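Local coordinates for protein iminosuccinate reductase (PDB 6RQA) that catalyses the NADH-dependent reduction of iminosuccinate to L-aspartate, regenerating the amino donor for the first step of the beta-hydroxyaspartate cycle, at residues Thr242-Gln248 / Ser270-His276; Pro234-Met240 / Glu306-Gly312; His104-Phe109 / Ala120-Asn125. One frame throughout, in Å; residues are numbered along the deposited sequence.

Interaction 1 of 3, residues Thr242-Gln248 / Ser270-His276; sequences TDTKGKQ and SIGECQH. With NAD (nicotinamide-adenine-dinucleotide), chain C.
Gln275 and His276, on helix 275-279, face the type II beta turn Thr244-Lys247 of the NAD-binding domain and hold it through its backbone. The Gln275 side chain runs straight beyond CG, and its amide is used at both ends. OE1 accepts Gly246 N at 2.9 Å, while NE2 donates to Thr244 O at 3.2 Å, arriving from above the carbonyl plane. Lys247 N, which closes the turn, reaches the same oxygen from the opposite face. The second N-H of NE2 goes to Gly272 O, within its own segment, which probably fixes which way round the amide sits. A leucine in place of Gln275 would probably leave Gly246 N and Thr244 O without their side-chain partners and the turn less firmly fixed. His276 works edge-on: Lys247 O lies exactly in the ring plane, 2.6 Å from NE2, on a nearly straight bond (170°). Over one ring face lies the extended Gln248 side chain, its amide stacked at 18° to the ring and its CG making a CH-pi contact, while its NE2 donates to Leu250 O; the opposite face rests on Gln275 CG. Glu273 crosses Thr242 at about a right angle and takes the proton of OG1 on OE2, which also accepts from Glu249 N. Lys247, ending the turn, and Asp243, just before it, both reach the cofactor. Lys247, extended beyond CG, bonds through NZ to both Asp243 OD1, in a 3.0 Å salt bridge on the syn side of the carboxylate, and O3D of the nicotinamide ribose, whose other hydroxyl, O2D, donates to Asp243 OD2 at 2.7 Å.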
# COMPACT_ATOMS: atom_id res chain seq x y z
N THR A 242 -0.14 15.51 -16.46
CA THR A 242 0.42 14.21 -16.84
C THR A 242 0.96 13.50 -15.61
O THR A 242 2.00 13.89 -15.07
CB THR A 242 1.51 14.39 -17.89
OG1 THR A 242 0.96 15.04 -19.05
CG2 THR A 242 2.07 13.04 -18.30
N ASP A 243 0.25 12.46 -15.16
CA ASP A 243 0.68 11.64 -14.03
C ASP A 243 0.58 10.15 -14.35
O ASP A 243 0.54 9.33 -13.42
CB ASP A 243 -0.13 11.97 -12.78
CG ASP A 243 -1.62 11.77 -12.98
OD1 ASP A 243 -2.05 11.50 -14.12
OD2 ASP A 243 -2.37 11.88 -11.99
N THR A 244 0.54 9.79 -15.63
CA THR A 244 0.35 8.42 -16.04
C THR A 244 1.11 8.19 -17.34
O THR A 244 1.13 9.06 -18.21
CB THR A 244 -1.15 8.10 -16.24
OG1 THR A 244 -1.83 8.22 -14.98
CG2 THR A 244 -1.35 6.69 -16.78
N LYS A 245 1.74 7.02 -17.45
CA LYS A 245 2.43 6.64 -18.68
C LYS A 245 1.43 6.63 -19.84
O LYS A 245 0.50 5.82 -19.85
CB LYS A 245 3.10 5.28 -18.52
CG LYS A 245 4.01 4.89 -19.68
CD LYS A 245 4.56 3.48 -19.50
CE LYS A 245 5.35 3.35 -18.21
NZ LYS A 245 6.53 4.25 -18.17
N GLY A 246 1.62 7.52 -20.81
CA GLY A 246 0.74 7.66 -21.95
C GLY A 246 0.11 9.04 -22.07
O GLY A 246 -0.24 9.46 -23.18
N LYS A 247 -0.04 9.74 -20.96
CA LYS A 247 -0.59 11.09 -20.98
C LYS A 247 0.45 12.08 -21.49
O LYS A 247 1.66 11.86 -21.37
CB LYS A 247 -1.07 11.51 -19.59
CG LYS A 247 -2.34 10.81 -19.14
CD LYS A 247 -2.75 11.27 -17.74
CE LYS A 247 -4.03 10.59 -17.29
NZ LYS A 247 -4.41 10.99 -15.91
N GLN A 248 -0.03 13.18 -22.07
CA GLN A 248 0.85 14.19 -22.63
C GLN A 248 0.10 15.51 -22.72
O GLN A 248 -1.06 15.55 -23.12
CB GLN A 248 1.35 13.77 -24.02
CG GLN A 248 2.32 14.75 -24.65
CD GLN A 248 2.76 14.33 -26.03
OE1 GLN A 248 2.21 13.40 -26.62
NE2 GLN A 248 3.77 15.01 -26.57
N SER A 270 9.15 8.77 -16.14
CA SER A 270 8.35 7.60 -16.46
C SER A 270 6.88 7.92 -16.66
O SER A 270 6.31 7.57 -17.70
CB SER A 270 8.51 6.55 -15.35
OG SER A 270 8.13 7.07 -14.09
N ILE A 271 6.24 8.57 -15.69
CA ILE A 271 4.82 8.90 -15.79
C ILE A 271 4.57 10.39 -15.92
O ILE A 271 3.43 10.78 -16.22
CB ILE A 271 4.03 8.34 -14.58
CG1 ILE A 271 4.60 8.89 -13.27
CG2 ILE A 271 4.07 6.82 -14.58
CD1 ILE A 271 3.84 8.45 -12.04
N GLY A 272 5.58 11.23 -15.72
CA GLY A 272 5.41 12.67 -15.81
C GLY A 272 5.44 13.17 -17.24
O GLY A 272 5.40 12.41 -18.21
N GLU A 273 5.51 14.50 -17.36
CA GLU A 273 5.51 15.12 -18.68
C GLU A 273 6.82 14.86 -19.42
O GLU A 273 6.83 14.82 -20.66
CB GLU A 273 5.26 16.62 -18.55
CG GLU A 273 4.98 17.34 -19.87
CD GLU A 273 3.76 16.79 -20.58
OE1 GLU A 273 3.85 16.50 -21.79
OE2 GLU A 273 2.70 16.65 -19.93
N CYS A 274 7.91 14.65 -18.69
CA CYS A 274 9.21 14.40 -19.31
C CYS A 274 9.32 13.01 -19.93
O CYS A 274 10.34 12.72 -20.56
CB CYS A 274 10.33 14.59 -18.28
SG CYS A 274 10.39 16.23 -17.53
N GLN A 275 8.31 12.15 -19.77
CA GLN A 275 8.40 10.79 -20.28
C GLN A 275 8.55 10.74 -21.80
O GLN A 275 9.08 9.76 -22.33
CB GLN A 275 7.17 9.98 -19.86
CG GLN A 275 5.88 10.40 -20.57
CD GLN A 275 4.68 9.62 -20.10
OE1 GLN A 275 4.38 8.54 -20.62
NE2 GLN A 275 3.97 10.16 -19.11
N HIS A 276 8.09 11.78 -22.51
CA HIS A 276 8.15 11.78 -23.96
C HIS A 276 9.46 12.35 -24.48
O HIS A 276 10.01 11.83 -25.46
CB HIS A 276 6.96 12.57 -24.52
CG HIS A 276 5.64 12.11 -23.99
ND1 HIS A 276 4.98 11.00 -24.48
CD2 HIS A 276 4.86 12.60 -23.00
CE1 HIS A 276 3.85 10.83 -23.82
NE2 HIS A 276 3.75 11.79 -22.92
PA NAD C . -11.23 16.56 -15.00
O1A NAD C . -11.57 15.41 -15.90
O2A NAD C . -12.08 17.35 -14.05
O5B NAD C . -10.94 17.74 -16.24
C5B NAD C . -10.23 17.11 -17.23
C4B NAD C . -9.87 18.12 -18.29
O4B NAD C . -9.00 17.51 -19.22
C3B NAD C . -11.18 18.42 -19.01
O3B NAD C . -11.73 19.51 -18.34
C2B NAD C . -10.69 18.78 -20.42
O2B NAD C . -10.34 20.12 -20.53
C1B NAD C . -9.35 17.94 -20.53
N9A NAD C . -9.56 16.71 -21.31
C8A NAD C . -10.43 15.63 -21.10
N7A NAD C . -10.32 14.69 -22.04
C5A NAD C . -9.34 15.17 -22.91
C6A NAD C . -8.77 14.65 -24.11
N6A NAD C . -9.19 13.45 -24.58
N1A NAD C . -7.80 15.35 -24.78
C2A NAD C . -7.43 16.56 -24.24
N3A NAD C . -7.87 17.18 -23.12
C4A NAD C . -8.85 16.44 -22.48
O3 NAD C . -9.82 16.02 -14.46
PN NAD C . -9.29 16.71 -13.14
O1N NAD C . -9.32 18.21 -12.99
O2N NAD C . -9.59 15.65 -12.15
O5D NAD C . -7.52 16.48 -13.15
C5D NAD C . -7.13 16.54 -14.45
C4D NAD C . -5.74 15.96 -14.56
O4D NAD C . -5.02 16.29 -13.35
C3D NAD C . -5.89 14.42 -14.59
O3D NAD C . -5.13 13.99 -15.66
C2D NAD C . -5.29 13.98 -13.25
O2D NAD C . -4.51 12.83 -13.32
C1D NAD C . -4.30 15.14 -13.03
N1N NAD C . -3.94 15.23 -11.55
C2N NAD C . -2.63 15.49 -11.27
C3N NAD C . -2.23 15.58 -9.94
C7N NAD C . -0.78 15.86 -9.72
O7N NAD C . -0.30 15.96 -8.59
N7N NAD C . -0.01 16.01 -10.84
C4N NAD C . -3.17 15.41 -8.92
C5N NAD C . -4.49 15.15 -9.24
C6N NAD C . -4.89 15.06 -10.58
O HOH W 1 1.69 17.59 -17.26

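Interaction 2 of 3, residues Pro234-Met240 / Glu306-Gly312; sequences PTHIAAM and EVTIFDG. With NAD (nicotinamide-adenine-dinucleotide), chain C.
Ile237 and Ile309 sit abreast on neighbouring parallel strands, within the Rossmann-like parallel sheet that carries NAD. Ile237 CB rests against Ile309 CG1 at 4.0 Å, and its CD1 reaches back to Val307 CG1, so the three branched side chains form one continuous apolar ridge. The other face is more uneven. Small Ala238 lies between His236 and Met240, and its larger neighbour Phe310 carries the bulk there, with the His236 CE1 edge against Phe310 CB. Thr308 OG1 meets the edge of the same imidazole, 2.9 Å from ND1, in a hydrogen bond. Met240, bent at chi2 and chi3, curls its sulfur back to Phe310 CE2 (3.7 Å), an oblique Met-aromatic contact. Gly312 lies close by the sulfur, where a CB would probably be too near SD. Past the strand ends, Met240 O and Gly312 O both accept from the nicotinamide amide nitrogen N7N, at 2.7 and 2.8 Å, gripping the carboxamide. Helix 125-143 covers the face of His236, Ala238 and Phe310, with Ser139 bonded to His236 NE2; Leu250 of strand 248-250 packs on both isoleucines, and strand 214-217 flanks 235-239 on the side away from 307-311.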
# COMPACT_ATOMS: atom_id res chain seq x y z
N PRO A 234 9.81 35.19 -21.44
CA PRO A 234 9.95 34.50 -20.15
C PRO A 234 8.63 33.89 -19.70
O PRO A 234 7.60 34.57 -19.64
CB PRO A 234 10.41 35.62 -19.21
CG PRO A 234 11.00 36.65 -20.10
CD PRO A 234 10.20 36.60 -21.36
N THR A 235 8.66 32.60 -19.39
CA THR A 235 7.46 31.86 -19.05
C THR A 235 7.81 30.72 -18.10
O THR A 235 8.81 30.03 -18.29
CB THR A 235 6.77 31.30 -20.31
OG1 THR A 235 6.42 32.37 -21.18
CG2 THR A 235 5.52 30.51 -19.94
N HIS A 236 6.98 30.54 -17.08
CA HIS A 236 7.04 29.37 -16.21
C HIS A 236 5.81 28.50 -16.46
O HIS A 236 4.68 29.00 -16.39
CB HIS A 236 7.11 29.76 -14.74
CG HIS A 236 6.91 28.61 -13.80
ND1 HIS A 236 7.73 27.50 -13.80
CD2 HIS A 236 5.99 28.40 -12.84
CE1 HIS A 236 7.31 26.65 -12.88
NE2 HIS A 236 6.26 27.17 -12.28
N ILE A 237 6.03 27.22 -16.74
CA ILE A 237 4.97 26.29 -17.07
C ILE A 237 4.88 25.26 -15.95
O ILE A 237 5.80 24.47 -15.74
CB ILE A 237 5.21 25.61 -18.43
CG1 ILE A 237 5.47 26.65 -19.51
CG2 ILE A 237 4.02 24.73 -18.79
CD1 ILE A 237 5.80 26.06 -20.86
N ALA A 238 3.76 25.27 -15.23
CA ALA A 238 3.50 24.30 -14.17
C ALA A 238 2.64 23.19 -14.77
O ALA A 238 1.41 23.26 -14.77
CB ALA A 238 2.83 24.95 -12.97
N ALA A 239 3.30 22.15 -15.29
CA ALA A 239 2.62 21.02 -15.90
C ALA A 239 2.18 20.06 -14.81
O ALA A 239 3.01 19.37 -14.20
CB ALA A 239 3.52 20.33 -16.92
N MET A 240 0.87 19.99 -14.55
CA MET A 240 0.33 19.19 -13.47
C MET A 240 -0.55 18.04 -13.93
O MET A 240 -0.89 17.18 -13.11
CB MET A 240 -0.48 20.08 -12.51
CG MET A 240 0.24 21.34 -12.06
SD MET A 240 1.72 21.01 -11.09
CE MET A 240 1.02 20.15 -9.68
N GLU A 306 14.76 31.20 -20.23
CA GLU A 306 13.55 31.84 -20.73
C GLU A 306 12.29 31.03 -20.45
O GLU A 306 11.21 31.61 -20.31
CB GLU A 306 13.66 32.09 -22.24
CG GLU A 306 13.93 30.84 -23.06
CD GLU A 306 13.88 31.10 -24.55
OE1 GLU A 306 13.34 32.16 -24.95
OE2 GLU A 306 14.37 30.25 -25.32
N VAL A 307 12.40 29.71 -20.35
CA VAL A 307 11.25 28.84 -20.08
C VAL A 307 11.64 27.86 -18.98
O VAL A 307 12.62 27.13 -19.12
CB VAL A 307 10.78 28.09 -21.34
CG1 VAL A 307 9.64 27.15 -20.99
CG2 VAL A 307 10.36 29.07 -22.43
N THR A 308 10.86 27.85 -17.90
CA THR A 308 11.01 26.88 -16.83
C THR A 308 9.75 26.02 -16.77
O THR A 308 8.64 26.49 -17.03
CB THR A 308 11.24 27.55 -15.48
OG1 THR A 308 10.15 28.43 -15.18
CG2 THR A 308 12.54 28.35 -15.49
N ILE A 309 9.93 24.74 -16.43
CA ILE A 309 8.84 23.79 -16.34
C ILE A 309 8.95 23.04 -15.02
O ILE A 309 10.04 22.59 -14.65
CB ILE A 309 8.84 22.79 -17.52
CG1 ILE A 309 8.59 23.52 -18.84
CG2 ILE A 309 7.80 21.71 -17.31
CD1 ILE A 309 8.57 22.59 -20.04
N PHE A 310 7.83 22.93 -14.31
CA PHE A 310 7.73 22.08 -13.13
C PHE A 310 6.83 20.90 -13.47
O PHE A 310 5.64 21.07 -13.74
CB PHE A 310 7.16 22.85 -11.93
CG PHE A 310 6.76 21.96 -10.79
CD1 PHE A 310 7.70 21.21 -10.11
CD2 PHE A 310 5.43 21.86 -10.41
CE1 PHE A 310 7.33 20.39 -9.06
CE2 PHE A 310 5.05 21.04 -9.37
CZ PHE A 310 6.01 20.30 -8.69
N ASP A 311 7.41 19.70 -13.45
CA ASP A 311 6.69 18.47 -13.81
C ASP A 311 6.07 17.89 -12.54
O ASP A 311 6.62 17.01 -11.88
CB ASP A 311 7.63 17.49 -14.49
CG ASP A 311 6.89 16.33 -15.13
OD1 ASP A 311 5.64 16.35 -15.14
OD2 ASP A 311 7.56 15.40 -15.62
N GLY A 312 4.89 18.40 -12.20
CA GLY A 312 4.18 17.93 -11.03
C GLY A 312 3.48 16.60 -11.25
O GLY A 312 2.46 16.54 -11.93
PA NAD C . -11.23 16.56 -15.00
O1A NAD C . -11.57 15.41 -15.90
O2A NAD C . -12.08 17.35 -14.05
O5B NAD C . -10.94 17.74 -16.24
C5B NAD C . -10.23 17.11 -17.23
C4B NAD C . -9.87 18.12 -18.29
O4B NAD C . -9.00 17.51 -19.22
C3B NAD C . -11.18 18.42 -19.01
O3B NAD C . -11.73 19.51 -18.34
C2B NAD C . -10.69 18.78 -20.42
O2B NAD C . -10.34 20.12 -20.53
C1B NAD C . -9.35 17.94 -20.53
N9A NAD C . -9.56 16.71 -21.31
C8A NAD C . -10.43 15.63 -21.10
N7A NAD C . -10.32 14.69 -22.04
C5A NAD C . -9.34 15.17 -22.91
C6A NAD C . -8.77 14.65 -24.11
N6A NAD C . -9.19 13.45 -24.58
N1A NAD C . -7.80 15.35 -24.78
C2A NAD C . -7.43 16.56 -24.24
N3A NAD C . -7.87 17.18 -23.12
C4A NAD C . -8.85 16.44 -22.48
O3 NAD C . -9.82 16.02 -14.46
PN NAD C . -9.29 16.71 -13.14
O1N NAD C . -9.32 18.21 -12.99
O2N NAD C . -9.59 15.65 -12.15
O5D NAD C . -7.52 16.48 -13.15
C5D NAD C . -7.13 16.54 -14.45
C4D NAD C . -5.74 15.96 -14.56
O4D NAD C . -5.02 16.29 -13.35
C3D NAD C . -5.89 14.42 -14.59
O3D NAD C . -5.13 13.99 -15.66
C2D NAD C . -5.29 13.98 -13.25
O2D NAD C . -4.51 12.83 -13.32
C1D NAD C . -4.30 15.14 -13.03
N1N NAD C . -3.94 15.23 -11.55
C2N NAD C . -2.63 15.49 -11.27
C3N NAD C . -2.23 15.58 -9.94
C7N NAD C . -0.78 15.86 -9.72
O7N NAD C . -0.30 15.96 -8.59
N7N NAD C . -0.01 16.01 -10.84
C4N NAD C . -3.17 15.41 -8.92
C5N NAD C . -4.49 15.15 -9.24
C6N NAD C . -4.89 15.06 -10.58
O HOH W 2 3.03 16.63 -14.86

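Interaction 3 of 3, residues His104-Phe109 / Ala120-Asn125; sequences HQSTVF and AAVGGN
Asn125, the first residue of helix 125-143, turns its amide back onto Ser106 and Gln105 of strand 104-111. From CB, with CG beside the backbone N (chi1 -71°), the side chain leads to CG, 3.6 Å from His104 O. There it forks. OD1 accepts Ser106 N at 3.2 Å, the donor tilted 25° from the carbonyl plane, and also takes a proton from a water that lies 2.8 Å from Ser106 OG. ND2 points almost straight at Gln105 OE1, but at 3.4 Å that bond is weak, and the two amide planes stand nearly perpendicular. Gln105 NE2 donates to Ile102 O. Next along, Gly124 N donates to Ser106 O; a CB on this glycine would probably crowd Ser106 OG. Regular antiparallel pairing follows, with Val108 and Val122 exchanging two backbone bonds as a hydrogen-bonded pair. In the non-hydrogen-bonded pair beyond, Phe109 CD1 touches Ala121 CB at 3.9 Å, and the phenylalanine ring stacks on Phe109 of the second subunit. The arrangement is a beta hairpin in the mixed sheet of an ornithine cyclodeaminase/mu-crystallin fold, with Gln105, Thr107 and Phe109 against the second subunit, His104 touching NAD and Ser106 packed on Lys88, the probable proton donor/acceptor.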
# COMPACT_ATOMS: atom_id res chain seq x y z
N HIS A 104 -12.42 10.26 -8.62
CA HIS A 104 -11.24 10.17 -7.77
C HIS A 104 -11.66 9.89 -6.34
O HIS A 104 -12.41 10.66 -5.74
CB HIS A 104 -10.43 11.46 -7.85
CG HIS A 104 -9.74 11.66 -9.16
ND1 HIS A 104 -8.64 10.92 -9.55
CD2 HIS A 104 -9.98 12.53 -10.17
CE1 HIS A 104 -8.24 11.31 -10.74
NE2 HIS A 104 -9.03 12.29 -11.14
N GLN A 105 -11.16 8.78 -5.78
CA GLN A 105 -11.42 8.40 -4.40
C GLN A 105 -10.10 8.05 -3.74
O GLN A 105 -9.34 7.24 -4.28
CB GLN A 105 -12.39 7.22 -4.31
CG GLN A 105 -13.76 7.50 -4.91
CD GLN A 105 -14.54 8.54 -4.14
OE1 GLN A 105 -14.41 8.65 -2.92
NE2 GLN A 105 -15.37 9.30 -4.84
N SER A 106 -9.83 8.65 -2.58
CA SER A 106 -8.58 8.40 -1.89
C SER A 106 -8.77 8.65 -0.40
O SER A 106 -9.71 9.33 0.02
CB SER A 106 -7.44 9.27 -2.44
OG SER A 106 -7.72 10.65 -2.24
N THR A 107 -7.87 8.08 0.39
CA THR A 107 -7.92 8.19 1.85
C THR A 107 -6.50 8.10 2.39
O THR A 107 -5.74 7.22 1.99
CB THR A 107 -8.78 7.08 2.45
OG1 THR A 107 -10.07 7.08 1.82
CG2 THR A 107 -8.96 7.29 3.95
N VAL A 108 -6.15 9.02 3.29
CA VAL A 108 -4.83 9.06 3.90
C VAL A 108 -4.89 8.36 5.25
O VAL A 108 -5.78 8.65 6.07
CB VAL A 108 -4.33 10.50 4.06
CG1 VAL A 108 -2.93 10.51 4.67
CG2 VAL A 108 -4.33 11.22 2.72
N PHE A 109 -3.96 7.44 5.48
CA PHE A 109 -3.83 6.75 6.76
C PHE A 109 -2.48 7.12 7.35
O PHE A 109 -1.44 6.84 6.75
CB PHE A 109 -3.95 5.23 6.59
CG PHE A 109 -5.19 4.80 5.87
CD1 PHE A 109 -6.43 4.86 6.49
CD2 PHE A 109 -5.12 4.31 4.57
CE1 PHE A 109 -7.57 4.45 5.82
CE2 PHE A 109 -6.26 3.90 3.90
CZ PHE A 109 -7.49 3.97 4.53
N ALA A 120 -4.29 8.01 12.51
CA ALA A 120 -5.34 8.83 11.93
C ALA A 120 -5.77 8.28 10.58
O ALA A 120 -5.00 7.63 9.87
CB ALA A 120 -4.89 10.29 11.78
N ALA A 121 -7.03 8.55 10.23
CA ALA A 121 -7.57 8.31 8.90
C ALA A 121 -8.31 9.57 8.46
O ALA A 121 -9.20 10.04 9.17
CB ALA A 121 -8.52 7.11 8.89
N VAL A 122 -7.92 10.11 7.31
CA VAL A 122 -8.43 11.39 6.83
C VAL A 122 -8.96 11.22 5.42
O VAL A 122 -8.36 10.52 4.60
CB VAL A 122 -7.34 12.48 6.87
CG1 VAL A 122 -7.93 13.84 6.54
CG2 VAL A 122 -6.65 12.50 8.22
N GLY A 123 -10.10 11.85 5.13
CA GLY A 123 -10.59 11.88 3.76
C GLY A 123 -9.59 12.58 2.85
O GLY A 123 -9.03 13.62 3.20
N GLY A 124 -9.37 12.00 1.68
CA GLY A 124 -8.30 12.46 0.82
C GLY A 124 -8.71 13.13 -0.47
O GLY A 124 -7.84 13.58 -1.23
N ASN A 125 -10.01 13.21 -0.75
CA ASN A 125 -10.46 13.81 -2.01
C ASN A 125 -10.08 15.28 -2.08
O ASN A 125 -9.30 15.69 -2.95
CB ASN A 125 -11.98 13.63 -2.16
CG ASN A 125 -12.37 12.19 -2.45
OD1 ASN A 125 -11.54 11.38 -2.87
ND2 ASN A 125 -13.63 11.87 -2.21
O HOH W 3 -8.83 11.52 -4.71

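In the fold
Followed from the N terminus, the chain first closes interaction 3, a short hairpin loop in the mixed sheet where the two subunits also meet. Helix 125-143 then leads into the parallel sheet of the NAD-binding domain. Interaction 2 opens at 234-240 and closes only at 306-312, bringing together neighbouring strands across 65 intervening residues. Interaction 1 is nested within that loop, joining 242-248, just after the first of these strands, to 270-276. The nested pair touch where Asp311 accepts Glu273 N and Cys274 N, and both hold NAD. Interaction 3 lies across the centre of the chain from interaction 2, their nearest atoms about 10 Å apart, yet its His104 reaches the same cofactor.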